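Local coordinates for cobalamin biosynthesis protein CobN (Mycobacterium tuberculosis, PDB 7C6O) that serves as the large catalytic subunit of cobaltochelatase, the enzyme that inserts cobalt into the corrin ring of hydrogenobyrinic acid a,c-diamide in cobalamin biosynthesis, at residues R628-L633 with D748-V753; L633-S638 with P648-Q653; Q653-I658 with D676-M681; H665-T670 with L682-G687. All coordinates share one frame; numbering follows the deposited sequence. Where two conformers were deposited one is given.

Interaction 1. Residues R628-L633 with D748-V753; sequences RLEQLL and DERATV
Arg750 reaches from the first turn of helix 750-769 to helix 624-642 and lays its guanidinium group beside Glu630 and Leu633. The backbones stay well apart, with 9.7 Å between Glu630 CA and Arg750 CA, and the long arginine side chain bridges most of that distance. Its chain runs straight as far as CD and then bends at chi3 (69°), with NH1 and NH2 toward the opposing helix. Leu633 approaches over one face of the guanidinium: its CD1 is 4.0 Å from Arg750 NE, while its CB stands 3.5 Å from Arg750 NH2. Glu630 comes in at a slant instead, its methylene CG being 3.5 Å from Arg750 NH1.

The acidic end of Glu630 is not paired with this arginine. The carboxylate and guanidinium planes are 61° apart, and Glu630 OE2 remains 4.0 Å from Arg750 NH1, too far for a salt bridge. That carboxylate is engaged by Lys693 and Thr622, whereas Arg750 forms a salt bridge through NH2 with Asp634 and has Asp686 near NE. The opposite charges should still attract each other weakly, but it is aliphatic carbon of Glu630 and Leu633 that flanks the guanidinium.

At the base of the arginine, Glu749 takes the N-cap position, and its carbonyl oxygen accepts from both Val753 N and Thr752 OG1, the latter at 3.0 Å. The contact is thus a helix-helix one, in which an arginine of the N-terminal turn of helix 750-769 packs on Leu633 and pairs with Asp634 of the same opposing helix, 624-642.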
loop_
_atom_site.group_PDB
_atom_site.type_symbol
_atom_site.label_atom_id
_atom_site.label_comp_id
_atom_site.label_asym_id
_atom_site.label_seq_id
_atom_site.Cartn_x
_atom_site.Cartn_y
_atom_site.Cartn_z
ATOM N N ARG A 628 16.167 36.218 -14.590
ATOM C CA ARG A 628 17.225 37.136 -15.007
ATOM C C ARG A 628 18.472 36.373 -15.436
ATOM O O ARG A 628 19.136 36.750 -16.409
ATOM C CB ARG A 628 17.554 38.109 -13.874
ATOM C CG ARG A 628 18.346 39.342 -14.323
ATOM C CD ARG A 628 18.939 40.093 -13.135
ATOM N NE ARG A 628 17.999 40.206 -12.023
ATOM C CZ ARG A 628 17.061 41.145 -11.929
ATOM N NH1 ARG A 628 16.937 42.060 -12.880
ATOM N NH2 ARG A 628 16.251 41.169 -10.880
ATOM N N LEU A 629 18.807 35.295 -14.720
ATOM C CA LEU A 629 19.962 34.482 -15.095
ATOM C C LEU A 629 19.770 33.858 -16.469
ATOM O O LEU A 629 20.705 33.809 -17.276
ATOM C CB LEU A 629 20.204 33.401 -14.043
ATOM C CG LEU A 629 21.317 32.394 -14.343
ATOM C CD1 LEU A 629 22.656 33.100 -14.483
ATOM C CD2 LEU A 629 21.372 31.338 -13.254
ATOM N N GLU A 630 18.562 33.363 -16.741
ATOM C CA GLU A 630 18.226 32.859 -18.069
ATOM C C GLU A 630 18.552 33.884 -19.148
ATOM O O GLU A 630 19.131 33.545 -20.188
ATOM C CB GLU A 630 16.741 32.491 -18.094
ATOM C CG GLU A 630 16.265 31.703 -19.291
ATOM C CD GLU A 630 14.853 31.185 -19.086
ATOM O OE1 GLU A 630 14.074 31.849 -18.369
ATOM O OE2 GLU A 630 14.527 30.107 -19.620
ATOM N N GLN A 631 18.207 35.150 -18.906
ATOM C CA GLN A 631 18.473 36.197 -19.887
ATOM C C GLN A 631 19.970 36.416 -20.071
ATOM O O GLN A 631 20.444 36.606 -21.198
ATOM C CB GLN A 631 17.788 37.494 -19.458
ATOM C CG GLN A 631 16.296 37.348 -19.187
ATOM C CD GLN A 631 15.701 38.553 -18.478
ATOM O OE1 GLN A 631 16.378 39.560 -18.260
ATOM N NE2 GLN A 631 14.429 38.453 -18.111
ATOM N N LEU A 632 20.733 36.395 -18.974
ATOM C CA LEU A 632 22.175 36.604 -19.082
ATOM C C LEU A 632 22.857 35.429 -19.775
ATOM O O LEU A 632 23.826 35.623 -20.520
ATOM C CB LEU A 632 22.782 36.841 -17.699
ATOM C CG LEU A 632 22.405 38.150 -16.999
ATOM C CD1 LEU A 632 23.140 38.282 -15.671
ATOM C CD2 LEU A 632 22.693 39.341 -17.896
ATOM N N LEU A 633 22.370 34.204 -19.543
ATOM C CA LEU A 633 22.935 33.044 -20.229
ATOM C C LEU A 633 22.745 33.147 -21.737
ATOM O O LEU A 633 23.665 32.846 -22.507
ATOM C CB LEU A 633 22.301 31.752 -19.707
ATOM C CG LEU A 633 22.594 31.354 -18.260
ATOM C CD1 LEU A 633 21.960 30.011 -17.940
ATOM C CD2 LEU A 633 24.091 31.322 -18.003
ATOM N N ASP A 748 19.332 16.868 -23.062
ATOM C CA ASP A 748 18.780 17.860 -23.973
ATOM C C ASP A 748 19.221 19.262 -23.572
ATOM O O ASP A 748 19.263 19.603 -22.387
ATOM C CB ASP A 748 17.254 17.769 -23.996
ATOM C CG ASP A 748 16.756 16.540 -24.733
ATOM O OD1 ASP A 748 17.163 16.338 -25.896
ATOM O OD2 ASP A 748 15.964 15.773 -24.145
ATOM N N GLU A 749 19.552 20.071 -24.573
ATOM C CA GLU A 749 20.033 21.423 -24.329
ATOM C C GLU A 749 18.897 22.321 -23.848
ATOM O O GLU A 749 17.742 22.170 -24.255
ATOM C CB GLU A 749 20.662 21.995 -25.599
ATOM C CG GLU A 749 21.415 23.300 -25.401
ATOM C CD GLU A 749 22.319 23.629 -26.573
ATOM O OE1 GLU A 749 22.775 22.687 -27.256
ATOM O OE2 GLU A 749 22.574 24.828 -26.815
ATOM N N ARG A 750 19.251 23.273 -22.979
ATOM C CA ARG A 750 18.252 24.108 -22.316
ATOM C C ARG A 750 17.373 24.849 -23.318
ATOM O O ARG A 750 16.148 24.902 -23.159
ATOM C CB ARG A 750 18.946 25.100 -21.382
ATOM C CG ARG A 750 18.034 26.182 -20.836
ATOM C CD ARG A 750 18.776 27.138 -19.910
ATOM N NE ARG A 750 19.744 27.977 -20.614
ATOM C CZ ARG A 750 19.437 29.111 -21.238
ATOM N NH1 ARG A 750 18.183 29.542 -21.256
ATOM N NH2 ARG A 750 20.382 29.816 -21.848
ATOM N N ALA A 751 17.977 25.421 -24.360
ATOM C CA ALA A 751 17.209 26.243 -25.292
ATOM C C ALA A 751 16.211 25.411 -26.086
ATOM O O ALA A 751 15.078 25.848 -26.321
ATOM C CB ALA A 751 18.152 26.990 -26.235
ATOM N N THR A 752 16.608 24.207 -26.506
ATOM C CA THR A 752 15.720 23.399 -27.338
ATOM C C THR A 752 14.594 22.774 -26.523
ATOM O O THR A 752 13.526 22.480 -27.074
ATOM C CB THR A 752 16.513 22.320 -28.074
ATOM O OG1 THR A 752 17.374 21.645 -27.149
ATOM C CG2 THR A 752 17.349 22.942 -29.182
ATOM N N VAL A 753 14.805 22.561 -25.222
ATOM C CA VAL A 753 13.716 22.089 -24.369
ATOM C C VAL A 753 12.578 23.099 -24.360
ATOM O O VAL A 753 11.402 22.735 -24.491
ATOM C CB VAL A 753 14.232 21.802 -22.945
ATOM C CG1 VAL A 753 13.067 21.494 -22.013
ATOM C CG2 VAL A 753 15.220 20.650 -22.957
#

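Interaction 2. Residues L633-S638 with P648-Q653; sequences LDEHAS and PAIRQQ
Ile650 packs between Glu635 and His636 where helices 624-642 and 647-660 run side by side. Its CB is directed at the opposing helix, and the two branches part from there. CG1, placed opposite the backbone N (chi1 -175°), comes down on the backbone of the partner helix, 4.0 Å from His636 CA. CG2 instead meets the imidazole of His636, 3.8 Å from CD2, at a slant to the ring. At the tip, CD1 reaches the carboxylate of Glu635 and lies 3.8 Å from its CD, so the methyl lies against the whole carboxylate.

Beyond the isoleucine, two waters bridge Glu635 and Gln653 at the exposed edge. One water donates to Glu635 OE1 and to Gln653 OE1; a second donates to Glu635 OE2 at 2.7 Å and accepts from Gln653 NE2. Two bridges in parallel hold the carboxylate and the amide without any direct bond. On the inner side, Arg651 CG sits at the edge of the His636 ring, 4.2 Å from NE2, and the polar ends of both residues turn to Asp679 of helix 675-694.

The short helical segments are nearly antiparallel, at 168° with their axes 9.8 Å apart, and His636 CA and Ile650 CA are 6.1 Å from each other. With only a few residues between the helices, this is the packing of an antiparallel helical hairpin.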
loop_
_atom_site.group_PDB
_atom_site.type_symbol
_atom_site.label_atom_id
_atom_site.label_comp_id
_atom_site.label_asym_id
_atom_site.label_seq_id
_atom_site.Cartn_x
_atom_site.Cartn_y
_atom_site.Cartn_z
ATOM N N LEU A 633 22.370 34.204 -19.543
ATOM C CA LEU A 633 22.935 33.044 -20.229
ATOM C C LEU A 633 22.745 33.147 -21.737
ATOM O O LEU A 633 23.665 32.846 -22.507
ATOM C CB LEU A 633 22.301 31.752 -19.707
ATOM C CG LEU A 633 22.594 31.354 -18.260
ATOM C CD1 LEU A 633 21.960 30.011 -17.940
ATOM C CD2 LEU A 633 24.091 31.322 -18.003
ATOM N N ASP A 634 21.552 33.556 -22.177
ATOM C CA ASP A 634 21.327 33.770 -23.603
ATOM C C ASP A 634 22.277 34.825 -24.153
ATOM O O ASP A 634 22.847 34.656 -25.238
ATOM C CB ASP A 634 19.878 34.181 -23.859
ATOM C CG ASP A 634 18.891 33.093 -23.505
ATOM O OD1 ASP A 634 19.310 31.922 -23.372
ATOM O OD2 ASP A 634 17.690 33.411 -23.367
ATOM N N GLU A 635 22.457 35.924 -23.418
ATOM C CA GLU A 635 23.393 36.955 -23.850
ATOM C C GLU A 635 24.817 36.415 -23.905
ATOM O O GLU A 635 25.582 36.752 -24.817
ATOM C CB GLU A 635 23.306 38.161 -22.914
ATOM C CG GLU A 635 24.190 39.332 -23.315
ATOM C CD GLU A 635 23.954 40.558 -22.451
ATOM O OE1 GLU A 635 23.033 40.526 -21.607
ATOM O OE2 GLU A 635 24.690 41.554 -22.618
ATOM N N HIS A 636 25.186 35.569 -22.942
ATOM C CA HIS A 636 26.514 34.963 -22.960
ATOM C C HIS A 636 26.723 34.136 -24.221
ATOM O O HIS A 636 27.796 34.184 -24.836
ATOM C CB HIS A 636 26.713 34.104 -21.711
ATOM C CG HIS A 636 28.029 33.392 -21.669
ATOM N ND1 HIS A 636 28.231 32.166 -22.265
ATOM C CD2 HIS A 636 29.210 33.734 -21.101
ATOM C CE1 HIS A 636 29.480 31.783 -22.067
ATOM N NE2 HIS A 636 30.095 32.716 -21.362
ATOM N N ALA A 637 25.705 33.373 -24.626
ATOM C CA ALA A 637 25.827 32.560 -25.831
ATOM C C ALA A 637 26.022 33.432 -27.064
ATOM O O ALA A 637 26.788 33.081 -27.968
ATOM C CB ALA A 637 24.596 31.668 -25.988
ATOM N N SER A 638 25.339 34.579 -27.115
ATOM C CA SER A 638 25.496 35.477 -28.254
ATOM C C SER A 638 26.886 36.099 -28.277
ATOM O O SER A 638 27.513 36.193 -29.339
ATOM C CB SER A 638 24.422 36.564 -28.215
ATOM O OG SER A 638 23.125 35.996 -28.254
ATOM N N PRO A 648 34.522 38.173 -20.859
ATOM C CA PRO A 648 34.771 38.484 -19.439
ATOM C C PRO A 648 33.740 39.415 -18.820
ATOM O O PRO A 648 33.401 39.252 -17.641
ATOM C CB PRO A 648 36.168 39.116 -19.467
ATOM C CG PRO A 648 36.828 38.476 -20.625
ATOM C CD PRO A 648 35.751 38.318 -21.663
ATOM N N ALA A 649 33.224 40.383 -19.581
ATOM C CA ALA A 649 32.263 41.328 -19.022
ATOM C C ALA A 649 30.943 40.643 -18.685
ATOM O O ALA A 649 30.381 40.857 -17.604
ATOM C CB ALA A 649 32.036 42.485 -19.994
ATOM N N ILE A 650 30.429 39.817 -19.598
ATOM C CA ILE A 650 29.170 39.133 -19.324
ATOM C C ILE A 650 29.371 38.039 -18.281
ATOM O O ILE A 650 28.460 37.746 -17.497
ATOM C CB ILE A 650 28.555 38.589 -20.630
ATOM C CG1 ILE A 650 27.170 37.989 -20.368
ATOM C CG2 ILE A 650 29.469 37.567 -21.284
ATOM C CD1 ILE A 650 26.168 38.986 -19.823
ATOM N N ARG A 651 30.564 37.432 -18.236
ATOM C CA ARG A 651 30.867 36.480 -17.171
ATOM C C ARG A 651 30.793 37.148 -15.802
ATOM O O ARG A 651 30.285 36.555 -14.842
ATOM C CB ARG A 651 32.252 35.863 -17.377
ATOM C CG ARG A 651 32.383 34.893 -18.547
ATOM C CD ARG A 651 33.774 34.260 -18.542
ATOM N NE ARG A 651 34.037 33.423 -19.712
ATOM C CZ ARG A 651 35.001 33.658 -20.598
ATOM N NH1 ARG A 651 35.802 34.704 -20.452
ATOM N NH2 ARG A 651 35.168 32.840 -21.631
ATOM N N GLN A 652 31.297 38.380 -15.693
ATOM C CA GLN A 652 31.233 39.096 -14.424
ATOM C C GLN A 652 29.792 39.389 -14.027
ATOM O O GLN A 652 29.430 39.270 -12.850
ATOM C CB GLN A 652 32.036 40.397 -14.502
ATOM C CG GLN A 652 33.543 40.207 -14.555
ATOM C CD GLN A 652 34.299 41.523 -14.585
ATOM O OE1 GLN A 652 33.704 42.599 -14.511
ATOM N NE2 GLN A 652 35.621 41.443 -14.697
ATOM N N GLN A 653 28.958 39.786 -14.994
ATOM C CA GLN A 653 27.541 40.005 -14.708
ATOM C C GLN A 653 26.883 38.738 -14.182
ATOM O O GLN A 653 26.091 38.786 -13.231
ATOM C CB GLN A 653 26.808 40.482 -15.960
ATOM C CG GLN A 653 27.135 41.890 -16.410
ATOM C CD GLN A 653 26.277 42.316 -17.585
ATOM O OE1 GLN A 653 25.048 42.335 -17.498
ATOM N NE2 GLN A 653 26.919 42.641 -18.701
HETATM O O HOH W 1 23.510 42.515 -19.889
HETATM O O HOH W 2 26.294 43.172 -21.249
#

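Interaction 3. Residues Q653-I658 with D676-M681; sequences QIWTLI and DSFDDM
Trp655 and Phe678 form the closer part of this contact between helices 647-660 and 675-694. The tryptophan brings its CB to the rim of the phenyl ring, near the ring plane and 4.0 Å from Phe678 CZ. Its indole slants past the same rim, with Trp655 CE3 4.1 Å from Phe678 CE1. Phe678 swings CG away from its own backbone N (chi1 -163°), which carries the ring out toward the tryptophan. One turn along the helix, Met681 folds back to set its methyl CE 3.5 Å above the plane of the Phe678 ring, over the ring centre, in a CH-pi arrangement.

Packing is looser around this group. Met681 CE is 4.4 Å from Trp655 CE3, Ile654 CG2 approaches Phe678 CE2 only to 4.5 Å, and Ile658 CD1 is 4.7 Å from Met681 SD. Whereas Phe678 and Met681 are buried, Trp655 lies partly open to solvent and takes a cation-pi contact from Arg672.

Leu669 and Pro673, in the loop leading into helix 675-694, line the methionine, and helix 624-642 packs against Ile654 through Leu632, so the contact adjoins that loop on the methionine side and helix 624-642 at Ile654.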
loop_
_atom_site.group_PDB
_atom_site.type_symbol
_atom_site.label_atom_id
_atom_site.label_comp_id
_atom_site.label_asym_id
_atom_site.label_seq_id
_atom_site.Cartn_x
_atom_site.Cartn_y
_atom_site.Cartn_z
ATOM N N GLN A 653 28.958 39.786 -14.994
ATOM C CA GLN A 653 27.541 40.005 -14.708
ATOM C C GLN A 653 26.883 38.738 -14.182
ATOM O O GLN A 653 26.091 38.786 -13.231
ATOM C CB GLN A 653 26.808 40.482 -15.960
ATOM C CG GLN A 653 27.135 41.890 -16.410
ATOM C CD GLN A 653 26.277 42.316 -17.585
ATOM O OE1 GLN A 653 25.048 42.335 -17.498
ATOM N NE2 GLN A 653 26.919 42.641 -18.701
ATOM N N ILE A 654 27.187 37.597 -14.801
ATOM C CA ILE A 654 26.584 36.334 -14.385
ATOM C C ILE A 654 27.069 35.942 -12.997
ATOM O O ILE A 654 26.281 35.503 -12.150
ATOM C CB ILE A 654 26.877 35.239 -15.427
ATOM C CG1 ILE A 654 26.116 35.527 -16.726
ATOM C CG2 ILE A 654 26.526 33.858 -14.882
ATOM C CD1 ILE A 654 26.455 34.576 -17.863
ATOM N N TRP A 655 28.371 36.103 -12.734
ATOM C CA TRP A 655 28.900 35.741 -11.423
ATOM C C TRP A 655 28.347 36.653 -10.336
ATOM O O TRP A 655 28.031 36.193 -9.232
ATOM C CB TRP A 655 30.427 35.783 -11.431
ATOM C CG TRP A 655 31.008 35.234 -10.170
ATOM C CD1 TRP A 655 31.734 35.911 -9.236
ATOM C CD2 TRP A 655 30.876 33.895 -9.685
ATOM N NE1 TRP A 655 32.075 35.071 -8.203
ATOM C CE2 TRP A 655 31.559 33.827 -8.455
ATOM C CE3 TRP A 655 30.255 32.743 -10.174
ATOM C CZ2 TRP A 655 31.636 32.656 -7.709
ATOM C CZ3 TRP A 655 30.333 31.579 -9.431
ATOM C CH2 TRP A 655 31.020 31.545 -8.214
ATOM N N THR A 656 28.224 37.948 -10.633
ATOM C CA THR A 656 27.605 38.874 -9.690
ATOM C C THR A 656 26.184 38.438 -9.350
ATOM O O THR A 656 25.792 38.417 -8.179
ATOM C CB THR A 656 27.615 40.289 -10.268
ATOM O OG1 THR A 656 28.957 40.794 -10.273
ATOM C CG2 THR A 656 26.724 41.214 -9.449
ATOM N N LEU A 657 25.402 38.070 -10.367
ATOM C CA LEU A 657 24.033 37.624 -10.124
ATOM C C LEU A 657 24.009 36.334 -9.311
ATOM O O LEU A 657 23.248 36.213 -8.345
ATOM C CB LEU A 657 23.296 37.437 -11.451
ATOM C CG LEU A 657 21.883 36.853 -11.348
ATOM C CD1 LEU A 657 21.010 37.679 -10.406
ATOM C CD2 LEU A 657 21.250 36.768 -12.725
ATOM N N ILE A 658 24.840 35.360 -9.691
ATOM C CA ILE A 658 24.883 34.081 -8.982
ATOM C C ILE A 658 25.218 34.296 -7.511
ATOM O O ILE A 658 24.574 33.730 -6.619
ATOM C CB ILE A 658 25.887 33.128 -9.660
ATOM C CG1 ILE A 658 25.314 32.598 -10.978
ATOM C CG2 ILE A 658 26.258 31.973 -8.732
ATOM C CD1 ILE A 658 26.286 31.744 -11.780
ATOM N N ASP A 676 39.177 30.421 -17.755
ATOM C CA ASP A 676 39.130 29.419 -18.813
ATOM C C ASP A 676 38.375 28.158 -18.403
ATOM O O ASP A 676 38.296 27.213 -19.195
ATOM C CB ASP A 676 40.553 29.072 -19.278
ATOM C CG ASP A 676 41.362 28.332 -18.226
ATOM O OD1 ASP A 676 42.251 27.548 -18.619
ATOM O OD2 ASP A 676 41.111 28.524 -17.018
ATOM N N SER A 677 37.817 28.123 -17.194
ATOM C CA SER A 677 36.877 27.089 -16.790
ATOM C C SER A 677 35.475 27.637 -16.558
ATOM O O SER A 677 34.571 26.868 -16.217
ATOM C CB SER A 677 37.372 26.384 -15.521
ATOM O OG SER A 677 38.512 25.587 -15.789
ATOM N N PHE A 678 35.274 28.944 -16.749
ATOM C CA PHE A 678 34.000 29.569 -16.406
ATOM C C PHE A 678 32.880 29.115 -17.336
ATOM O O PHE A 678 31.765 28.836 -16.881
ATOM C CB PHE A 678 34.149 31.090 -16.445
ATOM C CG PHE A 678 33.057 31.830 -15.728
ATOM C CD1 PHE A 678 33.223 32.227 -14.410
ATOM C CD2 PHE A 678 31.870 32.140 -16.372
ATOM C CE1 PHE A 678 32.223 32.913 -13.744
ATOM C CE2 PHE A 678 30.866 32.827 -15.716
ATOM C CZ PHE A 678 31.043 33.214 -14.397
ATOM N N ASP A 679 33.155 29.038 -18.641
ATOM C CA ASP A 679 32.118 28.646 -19.592
ATOM C C ASP A 679 31.694 27.195 -19.406
ATOM O O ASP A 679 30.532 26.858 -19.654
ATOM C CB ASP A 679 32.600 28.881 -21.022
ATOM C CG ASP A 679 32.799 30.347 -21.329
ATOM O OD1 ASP A 679 32.452 31.183 -20.466
ATOM O OD2 ASP A 679 33.303 30.667 -22.425
ATOM N N ASP A 680 32.616 26.325 -18.986
ATOM C CA ASP A 680 32.235 24.956 -18.661
ATOM C C ASP A 680 31.315 24.923 -17.449
ATOM O O ASP A 680 30.382 24.115 -17.388
ATOM C CB ASP A 680 33.480 24.105 -18.412
ATOM C CG ASP A 680 33.151 22.639 -18.202
ATOM O OD1 ASP A 680 32.098 22.185 -18.697
ATOM O OD2 ASP A 680 33.943 21.940 -17.534
ATOM N N MET A 681 31.566 25.798 -16.474
ATOM C CA MET A 681 30.675 25.904 -15.326
ATOM C C MET A 681 29.280 26.348 -15.747
ATOM O O MET A 681 28.285 25.906 -15.163
ATOM C CB MET A 681 31.269 26.871 -14.300
ATOM C CG MET A 681 30.432 27.070 -13.048
ATOM S SD MET A 681 29.236 28.409 -13.212
ATOM C CE MET A 681 30.312 29.808 -13.509
#

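Interaction 4. Residues H665-T670 with L682-G687; sequences HDLGLT and LLHVDG
The backbone bond from Asp686 N to Leu682 O, 2.7 Å long, closes the helical turn that presents His684 and Val685 to Leu667. Leu667 lies just before Gly668, and its two methyls divide between these neighbours. CD1 takes the valine, 3.7 Å from Val685 CG2, the side chains crossing at about a right angle. CD2 goes to the histidine, 3.8 Å from His684 NE2, and here the side chains slide past each other in opposite directions.

The imidazole reaches this place because CG of His684 is swung opposite its backbone N (chi1 167°), projecting the ring from the helix toward the loop. Its edge also faces the carbonyl of Leu667, with His684 NE2 3.6 Å from Leu667 O. Leu667 and Val685 are buried, while His684 is exposed and forms the outer border of the contact.

Just after Leu667 the chain turns away at Gly668, whose positive phi belongs to a Schellman motif ending the short helix. Asp666, one residue before Leu667, pairs with Arg1120 of helix 1111-1123, and Leu667 also touches Trp688. Helix 675-694 thus meets the 665-670 turn through Val685 CG2 and helix 624-642 through the contact of Val685 with Leu629.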
loop_
_atom_site.group_PDB
_atom_site.type_symbol
_atom_site.label_atom_id
_atom_site.label_comp_id
_atom_site.label_asym_id
_atom_site.label_seq_id
_atom_site.Cartn_x
_atom_site.Cartn_y
_atom_site.Cartn_z
ATOM N N HIS A 665 25.119 28.449 -3.744
ATOM C CA HIS A 665 24.703 27.351 -2.879
ATOM C C HIS A 665 24.010 26.258 -3.684
ATOM O O HIS A 665 24.345 25.073 -3.559
ATOM C CB HIS A 665 23.789 27.879 -1.770
ATOM C CG HIS A 665 23.345 26.827 -0.800
ATOM N ND1 HIS A 665 22.017 26.559 -0.549
ATOM C CD2 HIS A 665 24.054 25.973 -0.026
ATOM C CE1 HIS A 665 21.926 25.588 0.342
ATOM N NE2 HIS A 665 23.148 25.213 0.674
ATOM N N ASP A 666 23.040 26.640 -4.523
ATOM C CA ASP A 666 22.377 25.676 -5.398
ATOM C C ASP A 666 23.383 24.928 -6.260
ATOM O O ASP A 666 23.252 23.717 -6.479
ATOM C CB ASP A 666 21.366 26.385 -6.301
ATOM C CG ASP A 666 20.383 27.228 -5.533
ATOM O OD1 ASP A 666 20.818 28.165 -4.832
ATOM O OD2 ASP A 666 19.168 26.966 -5.650
ATOM N N LEU A 667 24.390 25.637 -6.763
ATOM C CA LEU A 667 25.323 25.103 -7.743
ATOM C C LEU A 667 26.553 24.461 -7.117
ATOM O O LEU A 667 27.401 23.940 -7.852
ATOM C CB LEU A 667 25.748 26.217 -8.704
ATOM C CG LEU A 667 24.601 26.829 -9.509
ATOM C CD1 LEU A 667 25.028 28.133 -10.158
ATOM C CD2 LEU A 667 24.103 25.849 -10.563
ATOM N N GLY A 668 26.671 24.478 -5.794
ATOM C CA GLY A 668 27.819 23.866 -5.140
ATOM C C GLY A 668 29.139 24.512 -5.493
ATOM O O GLY A 668 30.147 23.813 -5.659
ATOM N N LEU A 669 29.160 25.837 -5.613
ATOM C CA LEU A 669 30.353 26.574 -6.011
ATOM C C LEU A 669 30.957 27.242 -4.782
ATOM O O LEU A 669 30.417 28.229 -4.274
ATOM C CB LEU A 669 30.015 27.607 -7.082
ATOM C CG LEU A 669 29.505 27.045 -8.409
ATOM C CD1 LEU A 669 29.082 28.176 -9.335
ATOM C CD2 LEU A 669 30.572 26.176 -9.063
ATOM N N THR A 670 32.084 26.705 -4.309
ATOM C CA THR A 670 32.778 27.282 -3.165
ATOM C C THR A 670 33.622 28.491 -3.541
ATOM O O THR A 670 33.999 29.267 -2.656
ATOM C CB THR A 670 33.670 26.230 -2.501
ATOM O OG1 THR A 670 34.619 25.737 -3.457
ATOM C CG2 THR A 670 32.833 25.072 -1.977
ATOM N N LEU A 682 29.186 27.207 -16.766
ATOM C CA LEU A 682 27.881 27.674 -17.221
ATOM C C LEU A 682 27.088 26.565 -17.897
ATOM O O LEU A 682 25.852 26.609 -17.908
ATOM C CB LEU A 682 28.041 28.860 -18.169
ATOM C CG LEU A 682 28.602 30.140 -17.549
ATOM C CD1 LEU A 682 28.637 31.249 -18.585
ATOM C CD2 LEU A 682 27.785 30.565 -16.334
ATOM N N LEU A 683 27.769 25.570 -18.472
ATOM C CA LEU A 683 27.055 24.405 -18.980
ATOM C C LEU A 683 26.340 23.671 -17.857
ATOM O O LEU A 683 25.246 23.133 -18.064
ATOM C CB LEU A 683 28.017 23.465 -19.709
ATOM C CG LEU A 683 28.721 24.046 -20.936
ATOM C CD1 LEU A 683 29.556 22.976 -21.623
ATOM C CD2 LEU A 683 27.717 24.653 -21.903
ATOM N N HIS A 684 26.939 23.643 -16.664
ATOM C CA HIS A 684 26.267 23.075 -15.500
ATOM C C HIS A 684 25.098 23.951 -15.062
ATOM O O HIS A 684 24.035 23.439 -14.692
ATOM C CB HIS A 684 27.281 22.894 -14.368
ATOM C CG HIS A 684 26.667 22.620 -13.029
ATOM N ND1 HIS A 684 25.863 21.528 -12.785
ATOM C CD2 HIS A 684 26.758 23.290 -11.855
ATOM C CE1 HIS A 684 25.476 21.543 -11.521
ATOM N NE2 HIS A 684 26.005 22.602 -10.935
ATOM N N VAL A 685 25.275 25.273 -15.108
ATOM C CA VAL A 685 24.183 26.189 -14.787
ATOM C C VAL A 685 23.039 26.017 -15.778
ATOM O O VAL A 685 21.861 26.039 -15.399
ATOM C CB VAL A 685 24.696 27.641 -14.762
ATOM C CG1 VAL A 685 23.559 28.609 -14.457
ATOM C CG2 VAL A 685 25.812 27.789 -13.745
ATOM N N ASP A 686 23.372 25.846 -17.062
ATOM C CA ASP A 686 22.365 25.605 -18.094
ATOM C C ASP A 686 21.484 24.414 -17.745
ATOM O O ASP A 686 20.252 24.493 -17.815
ATOM C CB ASP A 686 23.048 25.366 -19.443
ATOM C CG ASP A 686 23.041 26.589 -20.332
ATOM O OD1 ASP A 686 22.084 27.387 -20.245
ATOM O OD2 ASP A 686 23.991 26.743 -21.130
ATOM N N GLY A 687 22.106 23.289 -17.389
ATOM C CA GLY A 687 21.333 22.108 -17.044
ATOM C C GLY A 687 20.510 22.298 -15.785
ATOM O O GLY A 687 19.362 21.852 -15.711
#

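In the fold
All four contacts belong to one helical region lying 38 to 50 Å from the centre of the chain, and none includes the sodium ligands Asp125 and Ser127. Interactions 2 and 3, their centres about 8 Å apart, share Gln653 and are tied by Asp679 OD1, which meets Arg651 NE at 2.8 Å and His636 NE2 at 3.0 Å. Interactions 1 and 2 share Leu633 and are joined by the salt bridge of Arg750 NH2 with Asp634 OD1, 2.8 Å. Interaction 4 adjoins interaction 3 with centres about 9 Å apart, Leu669 CD1 lying 3.6 Å from Trp655 CZ3. In sequence, interactions 2, 3 and 4 are nested within the long loop closed by interaction 1.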